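PDB 4IY1: halohydrin dehalogenase from Rhizobium radiobacter, which probably catalyses the cofactor-independent dehalogenation of vicinal halohydrins to epoxides, and the reverse ring opening by nucleophiles such as cyanide. Local coordinates for residues B[153-156]-B[157-161]; B[218-221]-B[222-226]. The protein carries 37 engineered substitutions. All blocks are in the same frame, centred on the assembly; numbering follows the deposited sequence.

Interaction 1: residues B[153-156]-B[157-161]. Engineered in segment 153-156: Ser153 (natural residue Cys), Ala154 (natural residue Thr).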
ATOM      1  N   SER B 153       1.481   6.106  11.933  1.00 24.29           N
ATOM      2  CA  SER B 153       2.381   5.587  10.892  1.00 19.62           C
ATOM      3  C   SER B 153       2.629   6.591   9.771  1.00 18.73           C
ATOM      4  O   SER B 153       3.731   6.654   9.245  1.00 20.55           O
ATOM      5  CB  SER B 153       1.881   4.275  10.304  1.00 23.03           C
ATOM      6  OG  SER B 153       1.698   3.294  11.304  1.00 32.24           O
ATOM      7  N   ALA B 154       1.550   7.204   9.278  1.00 20.57           N
ATOM      8  CA  ALA B 154       1.622   8.234   8.242  1.00 22.45           C
ATOM      9  C   ALA B 154       2.415   9.454   8.738  1.00 19.66           C
ATOM     10  O   ALA B 154       3.192  10.070   7.992  1.00 21.81           O
ATOM     11  CB  ALA B 154       0.205   8.663   7.844  1.00 21.82           C
ATOM     12  N   LEU B 155       2.272   9.773  10.019  1.00 23.40           N
ATOM     13  CA  LEU B 155       3.074  10.855  10.594  1.00 21.55           C
ATOM     14  C   LEU B 155       4.561  10.539  10.545  1.00 22.92           C
ATOM     15  O   LEU B 155       5.407  11.382  10.165  1.00 19.78           O
ATOM     16  CB  LEU B 155       2.610  11.185  12.019  1.00 20.58           C
ATOM     17  CG  LEU B 155       3.484  12.209  12.750  1.00 23.51           C
ATOM     18  CD1 LEU B 155       3.338  13.565  12.050  1.00 21.80           C
ATOM     19  CD2 LEU B 155       3.071  12.299  14.211  1.00 24.10           C
ATOM     20  N   ALA B 156       4.886   9.278  10.771  1.00 23.64           N
ATOM     21  CA  ALA B 156       6.279   8.855  10.699  1.00 22.39           C
ATOM     22  C   ALA B 156       6.811   8.978   9.288  1.00 26.00           C
ATOM     23  O   ALA B 156       7.980   9.323   9.068  1.00 22.03           O
ATOM     24  CB  ALA B 156       6.437   7.406  11.192  1.00 21.28           C
ATOM     25  N   ASN B 157       6.012   8.526   8.330  1.00 21.99           N
ATOM     26  CA  ASN B 157       6.479   8.508   6.973  1.00 20.20           C
ATOM     27  C   ASN B 157       6.628   9.968   6.467  1.00 25.65           C
ATOM     28  O   ASN B 157       7.581  10.307   5.750  1.00 26.27           O
ATOM     29  CB  ASN B 157       5.491   7.728   6.104  1.00 23.42           C
ATOM     30  CG  ASN B 157       5.860   7.769   4.637  1.00 26.82           C
ATOM     31  OD1 ASN B 157       5.382   8.637   3.886  1.00 28.81           O
ATOM     32  ND2 ASN B 157       6.868   6.984   4.275  1.00 24.83           N
ATOM     33  N   ALA B 158       5.714  10.834   6.891  1.00 24.98           N
ATOM     34  CA  ALA B 158       5.786  12.229   6.483  1.00 26.27           C
ATOM     35  C   ALA B 158       6.998  12.923   7.136  1.00 24.13           C
ATOM     36  O   ALA B 158       7.732  13.600   6.475  1.00 25.38           O
ATOM     37  CB  ALA B 158       4.501  12.965   6.806  1.00 21.49           C
ATOM     38  N   LEU B 159       7.238  12.675   8.409  1.00 25.56           N
ATOM     39  CA  LEU B 159       8.391  13.283   9.058  1.00 26.63           C
ATOM     40  C   LEU B 159       9.688  12.848   8.393  1.00 26.63           C
ATOM     41  O   LEU B 159      10.642  13.625   8.304  1.00 23.72           O
ATOM     42  CB  LEU B 159       8.414  12.936  10.548  1.00 20.79           C
ATOM     43  CG  LEU B 159       7.254  13.568  11.286  1.00 24.55           C
ATOM     44  CD1 LEU B 159       7.395  13.259  12.774  1.00 23.17           C
ATOM     45  CD2 LEU B 159       7.324  15.057  11.027  1.00 28.71           C
ATOM     46  N   SER B 160       9.759  11.590   7.956  1.00 26.03           N
ATOM     47  CA  SER B 160      11.002  11.127   7.347  1.00 24.59           C
ATOM     48  C   SER B 160      11.359  12.070   6.206  1.00 25.07           C
ATOM     49  O   SER B 160      12.552  12.260   5.907  1.00 20.16           O
ATOM     50  CB  SER B 160      10.894   9.702   6.789  1.00 25.66           C
ATOM     51  OG  SER B 160      10.057   9.693   5.632  1.00 28.36           O
ATOM     52  N   LYS B 161      10.339  12.487   5.452  1.00 22.91           N
ATOM     53  CA  LYS B 161      10.590  13.268   4.240  1.00 28.78           C
ATOM     54  C   LYS B 161      11.147  14.650   4.544  1.00 25.24           C
ATOM     55  O   LYS B 161      12.001  15.125   3.827  1.00 25.19           O
ATOM     56  CB  LYS B 161       9.366  13.331   3.301  1.00 26.66           C
ATOM     57  CG  LYS B 161       9.265  12.098   2.401  1.00 30.00           C
ATOM     58  CD  LYS B 161       7.839  11.889   1.910  1.00 38.43           C
ATOM     59  CE  LYS B 161       7.559  10.423   1.601  1.00 37.53           C
ATOM     60  NZ  LYS B 161       8.716   9.768   0.922  1.00 39.90           N
TER
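Leu155 and Leu159, one helical turn apart, meet obliquely through their branched ends. CD1 of Leu155 lies 4.0 Å from CG of Leu159, and it reaches forward because CG of Leu155 stands anti to the backbone N (chi1 174°). Leu159 has the other first torsion. Its CG sits beside its own backbone N (chi1 -67°), which brings this atom to 3.1 Å from O of Leu155. That oxygen is therefore covered by the leucine that also binds it, for N of Leu159 donates to O of Leu155 at 2.8 Å. The same i to i+4 ladder links Asn157 to Ser153, Ala158 to Ala154 and Ser160 to Ala156. The segment belongs to helix 143-163, the crossover of the beta-alpha-beta unit between strands 126-130 and 170-175 of the Rossmann-type fold. Leu155, Ala156 and Leu159 all press on Phe129 of the first strand, and Leu159 also touches Val170 of the second. Cutting Leu159 back to an alanine is likely to leave CD1 of Leu155 without its neighbour along the helix and to open a gap beside Phe129. A second subunit also packs here: its Ala150 meets the engineered Ala154, its Ser147 meets Leu155 and its Ser143 meets Leu159. Asn157 and Ser160 use their polar ends differently. OG of Ser160 folds back to O of Asn157 at 2.6 Å, tilted 25° from the carbonyl plane, whereas ND2 of Asn157 leaves the helix to bind O of Gly234. OG of the engineered Ser153 is hydrogen-bonded to OG1 of Thr131 and to O of Arg149.

Interaction 2: residues B[218-221]-B[222-226]; sequences GELV and TFLAS. Engineered in segment 222-226: Thr222 (natural residue Ala).
Thr222 has its OG1 beside its own backbone N (chi1 -58°), and this turns the hydroxyl back along the helix to O of Gly218. In Leu220 the first torsion sets CG anti to the backbone N (chi1 176°), which carries the end of the side chain toward Leu224. The two leucine side chains cross at an angle. CD1 of Leu220 comes to 4.1 Å from CG of Leu224, and CG of Leu224 also covers O of Leu220 at 3.3 Å. N of Leu224 donates to that same oxygen at 2.9 Å. The backbone N atoms of Phe223 and Ala225 continue the i to i+4 pattern, to O of Glu219 and O of Val221.

These residues belong to helix 214-225 and the residue that follows it, in a Rossmann-type fold. Leu220 and Leu224 lie on the sheet, where both touch Phe237 of strand 236-239. Val221 and Thr222 face helix 14-23, and OE1 of Glu219 makes a salt bridge to Arg20 there. The ring of Phe223 stacks with Phe223 of a third subunit, so this helix takes part in the tetramer interface. OG of Ser226 donates to O of Phe223 at 2.6 Å. N of Ser226 donates to the same oxygen from the same face, and OG is also bonded to N of Ser228.

O of Gly218 is gripped twice, by N of Thr222 at 3.0 Å and by OG1 of Thr222 at 2.8 Å. The two donors come from opposite faces of its carbonyl plane. The engineered threonine, which replaces a natural alanine, therefore satisfies its buried hydroxyl within the helix itself.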
ATOM      1  N   GLY B 218      12.626  -5.646  20.018  1.00 26.25           N
ATOM      2  CA  GLY B 218      13.893  -5.012  20.413  1.00 24.22           C
ATOM      3  C   GLY B 218      15.029  -5.047  19.418  1.00 26.12           C
ATOM      4  O   GLY B 218      15.799  -4.081  19.296  1.00 28.97           O
ATOM      5  N   GLU B 219      15.233  -6.186  18.773  1.00 27.19           N
ATOM      6  CA  GLU B 219      16.351  -6.279  17.839  1.00 26.36           C
ATOM      7  C   GLU B 219      16.111  -5.297  16.662  1.00 27.76           C
ATOM      8  O   GLU B 219      17.043  -4.682  16.143  1.00 30.10           O
ATOM      9  CB  GLU B 219      16.517  -7.722  17.321  1.00 32.42           C
ATOM     10  CG  GLU B 219      16.866  -8.747  18.406  1.00 38.47           C
ATOM     11  CD  GLU B 219      18.359  -8.910  18.592  1.00 39.64           C
ATOM     12  OE1 GLU B 219      19.129  -8.064  18.109  1.00 37.12           O
ATOM     13  OE2 GLU B 219      18.773  -9.930  19.150  1.00 53.61           O
ATOM     14  N   LEU B 220      14.856  -5.147  16.266  1.00 25.78           N
ATOM     15  CA  LEU B 220      14.525  -4.316  15.116  1.00 27.25           C
ATOM     16  C   LEU B 220      14.729  -2.852  15.483  1.00 22.08           C
ATOM     17  O   LEU B 220      15.446  -2.136  14.808  1.00 25.24           O
ATOM     18  CB  LEU B 220      13.074  -4.536  14.678  1.00 23.87           C
ATOM     19  CG  LEU B 220      12.628  -3.623  13.526  1.00 25.48           C
ATOM     20  CD1 LEU B 220      13.543  -3.782  12.304  1.00 23.63           C
ATOM     21  CD2 LEU B 220      11.197  -3.872  13.122  1.00 19.14           C
ATOM     22  N   VAL B 221      14.137  -2.447  16.592  1.00 24.05           N
ATOM     23  CA  VAL B 221      14.334  -1.108  17.135  1.00 23.76           C
ATOM     24  C   VAL B 221      15.828  -0.800  17.135  1.00 26.29           C
ATOM     25  O   VAL B 221      16.261   0.241  16.647  1.00 24.98           O
ATOM     26  CB  VAL B 221      13.797  -0.998  18.588  1.00 26.70           C
ATOM     27  CG1 VAL B 221      14.461   0.183  19.308  1.00 22.76           C
ATOM     28  CG2 VAL B 221      12.281  -0.853  18.603  1.00 21.31           C
ATOM     29  N   THR B 222      16.626  -1.732  17.649  1.00 29.92           N
ATOM     30  CA  THR B 222      18.051  -1.479  17.854  1.00 25.09           C
ATOM     31  C   THR B 222      18.849  -1.438  16.558  1.00 30.85           C
ATOM     32  O   THR B 222      19.719  -0.583  16.390  1.00 26.82           O
ATOM     33  CB  THR B 222      18.672  -2.521  18.807  1.00 29.41           C
ATOM     34  OG1 THR B 222      17.970  -2.486  20.064  1.00 29.56           O
ATOM     35  CG2 THR B 222      20.146  -2.226  19.049  1.00 30.94           C
ATOM     36  N   PHE B 223      18.514  -2.312  15.607  1.00 27.13           N
ATOM     37  CA  PHE B 223      19.084  -2.190  14.262  1.00 25.95           C
ATOM     38  C   PHE B 223      18.771  -0.818  13.610  1.00 26.27           C
ATOM     39  O   PHE B 223      19.641  -0.190  12.967  1.00 26.87           O
ATOM     40  CB  PHE B 223      18.556  -3.333  13.378  1.00 28.18           C
ATOM     41  CG  PHE B 223      19.025  -3.266  11.955  1.00 27.81           C
ATOM     42  CD1 PHE B 223      20.342  -3.542  11.640  1.00 26.35           C
ATOM     43  CD2 PHE B 223      18.138  -2.976  10.930  1.00 30.28           C
ATOM     44  CE1 PHE B 223      20.786  -3.465  10.343  1.00 28.48           C
ATOM     45  CE2 PHE B 223      18.556  -2.969   9.610  1.00 22.40           C
ATOM     46  CZ  PHE B 223      19.871  -3.227   9.313  1.00 27.81           C
ATOM     47  N   LEU B 224      17.513  -0.395  13.688  1.00 25.30           N
ATOM     48  CA  LEU B 224      17.119   0.896  13.073  1.00 29.47           C
ATOM     49  C   LEU B 224      17.867   2.063  13.730  1.00 32.01           C
ATOM     50  O   LEU B 224      18.330   2.986  13.051  1.00 37.29           O
ATOM     51  CB  LEU B 224      15.603   1.143  13.176  1.00 24.08           C
ATOM     52  CG  LEU B 224      14.783   0.078  12.451  1.00 23.07           C
ATOM     53  CD1 LEU B 224      13.294   0.388  12.577  1.00 22.42           C
ATOM     54  CD2 LEU B 224      15.227  -0.039  11.001  1.00 24.78           C
ATOM     55  N   ALA B 225      18.049   1.964  15.036  1.00 27.12           N
ATOM     56  CA  ALA B 225      18.722   2.995  15.804  1.00 39.35           C
ATOM     57  C   ALA B 225      20.258   2.933  15.719  1.00 42.28           C
ATOM     58  O   ALA B 225      20.949   3.828  16.224  1.00 36.73           O
ATOM     59  CB  ALA B 225      18.261   2.945  17.247  1.00 29.71           C
ATOM     60  N   SER B 226      20.785   1.901  15.060  1.00 29.36           N
ATOM     61  CA  SER B 226      22.213   1.653  15.048  1.00 30.79           C
ATOM     62  C   SER B 226      22.976   2.654  14.195  1.00 34.23           C
ATOM     63  O   SER B 226      24.190   2.788  14.326  1.00 29.90           O
ATOM     64  CB  SER B 226      22.506   0.233  14.558  1.00 33.24           C
ATOM     65  OG  SER B 226      22.174   0.095  13.183  1.00 33.73           O
TER

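Interaction 1 comes first along the chain, on helix 143-163. Interaction 2 follows on helix 214-225. Their centres are about 18 Å apart, and their nearest atoms about 10 Å, so they do not touch. Both belong to the Rossmann-type fold of the short-chain dehydrogenase/reductase superfamily and lie beside one parallel seven-stranded sheet. Strand 170-175 is common ground: Ala156, Leu159 and Ser160 pack on it from interaction 1, and Leu220, Val221 and Leu224 from interaction 2. Both helices also reach the third subunit, the first through Lys161, which packs on Phe243 of that subunit, the second chiefly through Phe223. Helix 143-163 thus meets the second and third subunits, and helix 214-225 the third.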